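Local coordinates for Aln2 (Streptomyces sp. CM020, PDB 6P7L), which probably takes part in the biosynthesis of the polyketide antibiotic alnumycin, as a noncanonical member of the NTF2-like superfamily with a SnoaL-like domain, at residues A[93-99]-A[124-128]; A[116-122]-A[139-145]. One frame throughout, in Å; residues are numbered along the deposited sequence.

In the fold
Both contacts belong to the mixed sheet of the SnoaL-like, NTF2-like fold and share strand 116-127, which runs between strands 98-110 and 133-148. Contact 1 pairs its C-terminal end with the start of strand 98-110; contact 2 pairs its N-terminal part with strand 133-148. Their centres are about 23 Å apart, on opposite sides of the chain's centre. The even-numbered residues of strand 116-127 carry one sheet face through both: Thr-118 and Tyr-120 meet Tyr-44 of helix 34-52, while the side chains of Ala-122 and Val-124 lie about 4 and 5 Å from bound glycerol, probably from the crystallisation liquor, though such molecules often mark pockets. On the other face, Tyr-121 and Thr-127 reach neighbouring subunits.

Contact 1. Residues A[93-99]-A[124-128]; sequences RFDGAQP and VTVTS
The backbone of 93-99 leaves the end of a 3-10 segment at 93-94, reverses through a type I' turn from Phe-94 to Ala-97 (Ala-97 N to Phe-94 O, 2.9 Å) and enters a strand antiparallel to 124-127. Gly-96, at phi/psi 87/-6, suits the turn because a CB there would jam against the preceding carbonyl. Gln-98 and Thr-127 form a hydrogen-bonded pair: Gln-98 N to Thr-127 O is 2.9 Å, Thr-127 N to Gln-98 O 3.0 Å. Pro-99 faces Val-126 in the next, non-hydrogen-bonded pair (CA-CA 4.4 Å), where its missing N-H costs no bond to this partner. Phe-94 (chi1 m) brings its ring back against the valines, with CD1 3.8 Å from Val-126 CG2 and CE1 4.1 Å from Val-124 CG1; Pro-99 CB lies 3.9 Å from Val-124 CG1. On the face of Thr-125 and Thr-127, a water hydrogen-bonds Gln-98 O (3.1 Å), Thr-125 OG1 (2.8 Å) and Thr-127 OG1 (2.9 Å); Thr-125 OG1 also bonds Trp-102. This is the open end of an antiparallel beta hairpin in an NTF2-like sheet.

Contact 2. Residues A[116-122]-A[139-145]; sequences VSTSYYA and CFVRDTL
An antiparallel beta hairpin of the NTF2-like sheet brings strands 116-122 and 139-145 together, their axes 4.7 Å apart at 160°. Hydrogen-bonded pairs are Val-116/Leu-145, Thr-118/Asp-143, Tyr-120/Val-141 and Ala-122/Cys-139, ranging from Leu-145 N to Val-116 O at 2.7 Å to Asp-143 N to Thr-118 O at 3.0 Å; Ser-117/Thr-144, Ser-119/Arg-142 and Tyr-121/Phe-140 are the non-hydrogen-bonded pairs between them. On the latter face Tyr-121 (chi1 m) and Phe-140 (chi1 t) meet rim to rim, CE1 of Tyr-121 3.6 Å from CD2 of Phe-140, and both rings also meet His-49 of the third subunit, so flat aromatics suit this interface. Phe-140 CZ reaches back to Ser-119 CB (3.7 Å), a side chain small enough to lie beside it. The opposite face is partly polar within a buried setting. Asp-143 (chi1 m) has its charge met by Arg-157 and also bonds Tyr-44. Tyr-120 (chi1 p, chi2 -83°) lays its ring against Val-141, whose CB sits 3.8 Å from the ring centroid in a CH-pi contact, and donates from OH to Asp-143 OD2 at 2.8 Å.

Contact 1. Residues A[93-99]-A[124-128]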
loop_
_atom_site.group_PDB
_atom_site.type_symbol
_atom_site.label_atom_id
_atom_site.label_comp_id
_atom_site.label_asym_id
_atom_site.label_seq_id
_atom_site.Cartn_x
_atom_site.Cartn_y
_atom_site.Cartn_z
ATOM N N ARG A 93 21.925 -8.292 -5.799
ATOM C CA ARG A 93 22.152 -6.963 -5.237
ATOM C C ARG A 93 21.760 -6.878 -3.770
ATOM O O ARG A 93 22.170 -5.932 -3.099
ATOM C CB ARG A 93 21.411 -5.912 -6.055
ATOM C CG ARG A 93 19.951 -5.733 -5.757
ATOM C CD ARG A 93 19.377 -4.781 -6.749
ATOM N NE ARG A 93 17.973 -4.421 -6.565
ATOM C CZ ARG A 93 16.940 -5.131 -7.007
ATOM N NH1 ARG A 93 17.126 -6.282 -7.633
ATOM N NH2 ARG A 93 15.704 -4.689 -6.816
ATOM N N PHE A 94 20.963 -7.823 -3.266
ATOM C CA PHE A 94 20.512 -7.773 -1.875
ATOM C C PHE A 94 21.512 -8.362 -0.884
ATOM O O PHE A 94 21.366 -8.132 0.321
ATOM C CB PHE A 94 19.167 -8.498 -1.731
ATOM C CG PHE A 94 18.096 -7.998 -2.659
ATOM C CD1 PHE A 94 17.813 -6.649 -2.754
ATOM C CD2 PHE A 94 17.338 -8.885 -3.431
ATOM C CE1 PHE A 94 16.814 -6.192 -3.607
ATOM C CE2 PHE A 94 16.351 -8.430 -4.286
ATOM C CZ PHE A 94 16.080 -7.079 -4.377
ATOM N N ASP A 95 22.477 -9.163 -1.341
ATOM C CA ASP A 95 23.625 -9.567 -0.519
ATOM C C ASP A 95 23.227 -10.306 0.761
ATOM O O ASP A 95 23.858 -10.156 1.812
ATOM C CB ASP A 95 24.492 -8.351 -0.181
ATOM N N GLY A 96 22.204 -11.141 0.671
ATOM C CA GLY A 96 21.731 -11.896 1.816
ATOM C C GLY A 96 20.711 -11.183 2.689
ATOM O O GLY A 96 20.112 -11.810 3.566
ATOM N N ALA A 97 20.431 -9.924 2.425
ATOM C CA ALA A 97 19.393 -9.189 3.123
ATOM C C ALA A 97 18.043 -9.520 2.481
ATOM O O ALA A 97 17.964 -10.210 1.444
ATOM C CB ALA A 97 19.693 -7.702 3.065
ATOM N N GLN A 98 16.974 -9.057 3.115
ATOM C CA GLN A 98 15.621 -9.469 2.750
ATOM C C GLN A 98 14.894 -8.374 2.003
ATOM O O GLN A 98 14.527 -7.354 2.616
ATOM C CB GLN A 98 14.826 -9.847 4.003
ATOM C CG GLN A 98 13.357 -10.267 3.699
ATOM C CD GLN A 98 13.259 -11.505 2.806
ATOM O OE1 GLN A 98 13.705 -12.600 3.173
ATOM N NE2 GLN A 98 12.655 -11.333 1.632
ATOM N N PRO A 99 14.604 -8.549 0.722
ATOM C CA PRO A 99 13.808 -7.555 0.004
ATOM C C PRO A 99 12.332 -7.725 0.275
ATOM O O PRO A 99 11.847 -8.841 0.456
ATOM C CB PRO A 99 14.105 -7.869 -1.468
ATOM C CG PRO A 99 14.306 -9.373 -1.435
ATOM C CD PRO A 99 15.025 -9.660 -0.150
ATOM N N VAL A 124 11.205 -1.188 -3.417
ATOM C CA VAL A 124 11.733 -2.338 -2.692
ATOM C C VAL A 124 12.422 -1.812 -1.446
ATOM O O VAL A 124 13.280 -0.916 -1.530
ATOM C CB VAL A 124 12.696 -3.163 -3.555
ATOM C CG1 VAL A 124 13.263 -4.305 -2.761
ATOM C CG2 VAL A 124 11.948 -3.683 -4.764
ATOM N N THR A 125 12.033 -2.365 -0.295
ATOM C CA THR A 125 12.806 -2.179 0.923
ATOM C C THR A 125 13.753 -3.361 1.070
ATOM O O THR A 125 13.424 -4.491 0.701
ATOM C CB THR A 125 11.926 -2.044 2.172
ATOM O OG1 THR A 125 11.088 -3.177 2.316
ATOM C CG2 THR A 125 11.022 -0.777 2.104
ATOM N N VAL A 126 14.930 -3.104 1.633
ATOM C CA VAL A 126 15.910 -4.161 1.866
ATOM C C VAL A 126 16.340 -4.118 3.324
ATOM O O VAL A 126 17.007 -3.170 3.748
ATOM C CB VAL A 126 17.124 -4.038 0.945
ATOM C CG1 VAL A 126 17.994 -5.267 1.100
ATOM C CG2 VAL A 126 16.671 -3.855 -0.517
ATOM N N THR A 127 16.002 -5.164 4.069
ATOM C CA THR A 127 16.226 -5.225 5.506
ATOM C C THR A 127 17.363 -6.188 5.800
ATOM O O THR A 127 17.305 -7.360 5.427
ATOM C CB THR A 127 14.951 -5.663 6.223
ATOM O OG1 THR A 127 13.949 -4.664 6.044
ATOM C CG2 THR A 127 15.186 -5.818 7.712
ATOM N N SER A 128 18.379 -5.691 6.490
ATOM C CA SER A 128 19.575 -6.458 6.804
ATOM C C SER A 128 19.545 -7.090 8.195
ATOM O O SER A 128 18.696 -6.793 9.044
ATOM C CB SER A 128 20.799 -5.554 6.684
ATOM O OG SER A 128 20.909 -4.803 7.884
HETATM O O HOH W 1 12.561 -5.176 3.548
#

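Contact 2. Residues A[116-122]-A[139-145]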
loop_
_atom_site.group_PDB
_atom_site.type_symbol
_atom_site.label_atom_id
_atom_site.label_comp_id
_atom_site.label_asym_id
_atom_site.label_seq_id
_atom_site.Cartn_x
_atom_site.Cartn_y
_atom_site.Cartn_z
ATOM N N VAL A 116 -5.954 -7.585 -19.214
ATOM C CA VAL A 116 -5.930 -6.638 -18.107
ATOM C C VAL A 116 -4.677 -5.781 -18.170
ATOM O O VAL A 116 -3.564 -6.301 -18.303
ATOM C CB VAL A 116 -6.011 -7.372 -16.753
ATOM C CG1 VAL A 116 -5.961 -6.360 -15.651
ATOM C CG2 VAL A 116 -7.252 -8.241 -16.698
ATOM N N SER A 117 -4.847 -4.463 -18.101
ATOM C CA SER A 117 -3.728 -3.524 -18.074
ATOM C C SER A 117 -3.695 -2.884 -16.696
ATOM O O SER A 117 -4.731 -2.415 -16.209
ATOM C CB SER A 117 -3.882 -2.432 -19.152
ATOM O OG SER A 117 -3.817 -2.969 -20.453
ATOM N N THR A 118 -2.519 -2.850 -16.079
ATOM C CA THR A 118 -2.352 -2.153 -14.814
ATOM C C THR A 118 -1.176 -1.177 -14.882
ATOM O O THR A 118 -0.253 -1.305 -15.698
ATOM C CB THR A 118 -2.147 -3.124 -13.638
ATOM O OG1 THR A 118 -0.835 -3.693 -13.740
ATOM C CG2 THR A 118 -3.222 -4.233 -13.599
ATOM N N SER A 119 -1.221 -0.172 -14.009
ATOM C CA SER A 119 -0.115 0.760 -13.808
ATOM C C SER A 119 -0.066 1.016 -12.315
ATOM O O SER A 119 -1.111 1.105 -11.648
ATOM C CB SER A 119 -0.285 2.071 -14.596
ATOM O OG SER A 119 -1.207 2.962 -13.966
ATOM N N TYR A 120 1.144 1.089 -11.787
ATOM C CA TYR A 120 1.262 1.265 -10.345
ATOM C C TYR A 120 2.641 1.780 -9.984
ATOM O O TYR A 120 3.574 1.767 -10.794
ATOM C CB TYR A 120 1.001 -0.036 -9.606
ATOM C CG TYR A 120 1.762 -1.243 -10.085
ATOM C CD1 TYR A 120 1.306 -1.992 -11.167
ATOM C CD2 TYR A 120 2.916 -1.665 -9.431
ATOM C CE1 TYR A 120 1.967 -3.145 -11.569
ATOM C CE2 TYR A 120 3.590 -2.816 -9.807
ATOM C CZ TYR A 120 3.115 -3.548 -10.902
ATOM O OH TYR A 120 3.778 -4.689 -11.304
ATOM N N TYR A 121 2.738 2.257 -8.744
ATOM C CA TYR A 121 4.006 2.604 -8.140
ATOM C C TYR A 121 4.599 1.367 -7.460
ATOM O O TYR A 121 3.873 0.579 -6.857
ATOM C CB TYR A 121 3.815 3.673 -7.070
ATOM C CG TYR A 121 3.223 5.005 -7.530
ATOM C CD1 TYR A 121 3.081 5.311 -8.866
ATOM C CD2 TYR A 121 2.827 5.955 -6.603
ATOM C CE1 TYR A 121 2.576 6.549 -9.275
ATOM C CE2 TYR A 121 2.308 7.168 -6.989
ATOM C CZ TYR A 121 2.207 7.465 -8.335
ATOM O OH TYR A 121 1.743 8.698 -8.726
ATOM N N ALA A 122 5.919 1.252 -7.483
ATOM C CA ALA A 122 6.605 0.184 -6.778
ATOM C C ALA A 122 7.916 0.672 -6.189
ATOM O O ALA A 122 8.595 1.537 -6.743
ATOM C CB ALA A 122 6.877 -1.031 -7.680
ATOM N N CYS A 139 9.696 3.178 -8.723
ATOM C CA CYS A 139 9.433 2.826 -10.110
ATOM C C CYS A 139 7.969 3.062 -10.440
ATOM O O CYS A 139 7.079 2.924 -9.591
ATOM C CB CYS A 139 9.728 1.324 -10.383
ATOM S SG CYS A 139 11.464 0.872 -10.233
ATOM N N PHE A 140 7.724 3.351 -11.703
ATOM C CA PHE A 140 6.387 3.319 -12.261
ATOM C C PHE A 140 6.313 2.132 -13.193
ATOM O O PHE A 140 7.097 2.034 -14.150
ATOM C CB PHE A 140 6.069 4.584 -13.011
ATOM C CG PHE A 140 4.616 4.714 -13.368
ATOM C CD1 PHE A 140 4.110 4.176 -14.535
ATOM C CD2 PHE A 140 3.752 5.359 -12.510
ATOM C CE1 PHE A 140 2.767 4.314 -14.867
ATOM C CE2 PHE A 140 2.379 5.496 -12.839
ATOM C CZ PHE A 140 1.915 4.969 -14.012
ATOM N N VAL A 141 5.366 1.239 -12.915
ATOM C CA VAL A 141 5.290 -0.060 -13.566
ATOM C C VAL A 141 4.004 -0.143 -14.376
ATOM O O VAL A 141 2.935 0.282 -13.918
ATOM C CB VAL A 141 5.360 -1.211 -12.546
ATOM C CG1 VAL A 141 5.454 -2.513 -13.301
ATOM C CG2 VAL A 141 6.542 -1.044 -11.661
ATOM N N ARG A 142 4.116 -0.693 -15.584
ATOM C CA ARG A 142 2.961 -0.998 -16.422
ATOM C C ARG A 142 3.005 -2.482 -16.774
ATOM O O ARG A 142 3.991 -2.967 -17.343
ATOM C CB ARG A 142 2.917 -0.134 -17.689
ATOM C CG ARG A 142 2.614 1.319 -17.431
ATOM C CD ARG A 142 2.157 2.024 -18.669
ATOM N NE ARG A 142 1.530 3.303 -18.325
ATOM C CZ ARG A 142 2.188 4.419 -18.056
ATOM N NH1 ARG A 142 3.510 4.439 -18.088
ATOM N NH2 ARG A 142 1.510 5.512 -17.755
ATOM N N ASP A 143 1.920 -3.199 -16.464
ATOM C CA ASP A 143 1.804 -4.616 -16.760
ATOM C C ASP A 143 0.633 -4.888 -17.698
ATOM O O ASP A 143 -0.358 -4.152 -17.717
ATOM C CB ASP A 143 1.520 -5.457 -15.488
ATOM C CG ASP A 143 2.721 -5.642 -14.593
ATOM O OD1 ASP A 143 3.873 -5.477 -15.058
ATOM O OD2 ASP A 143 2.455 -5.929 -13.383
ATOM N N THR A 144 0.702 -5.996 -18.423
ATOM C CA THR A 144 -0.503 -6.594 -18.978
ATOM C C THR A 144 -0.595 -8.011 -18.429
ATOM O O THR A 144 0.430 -8.712 -18.304
ATOM C CB THR A 144 -0.541 -6.628 -20.518
ATOM O OG1 THR A 144 0.393 -7.596 -20.999
ATOM C CG2 THR A 144 -0.250 -5.261 -21.086
ATOM N N LEU A 145 -1.816 -8.396 -18.065
ATOM C CA LEU A 145 -2.125 -9.730 -17.580
ATOM C C LEU A 145 -3.127 -10.384 -18.517
ATOM O O LEU A 145 -3.975 -9.719 -19.134
ATOM C CB LEU A 145 -2.703 -9.706 -16.149
ATOM C CG LEU A 145 -2.000 -8.781 -15.169
ATOM C CD1 LEU A 145 -2.809 -8.624 -13.880
ATOM C CD2 LEU A 145 -0.611 -9.278 -14.905
#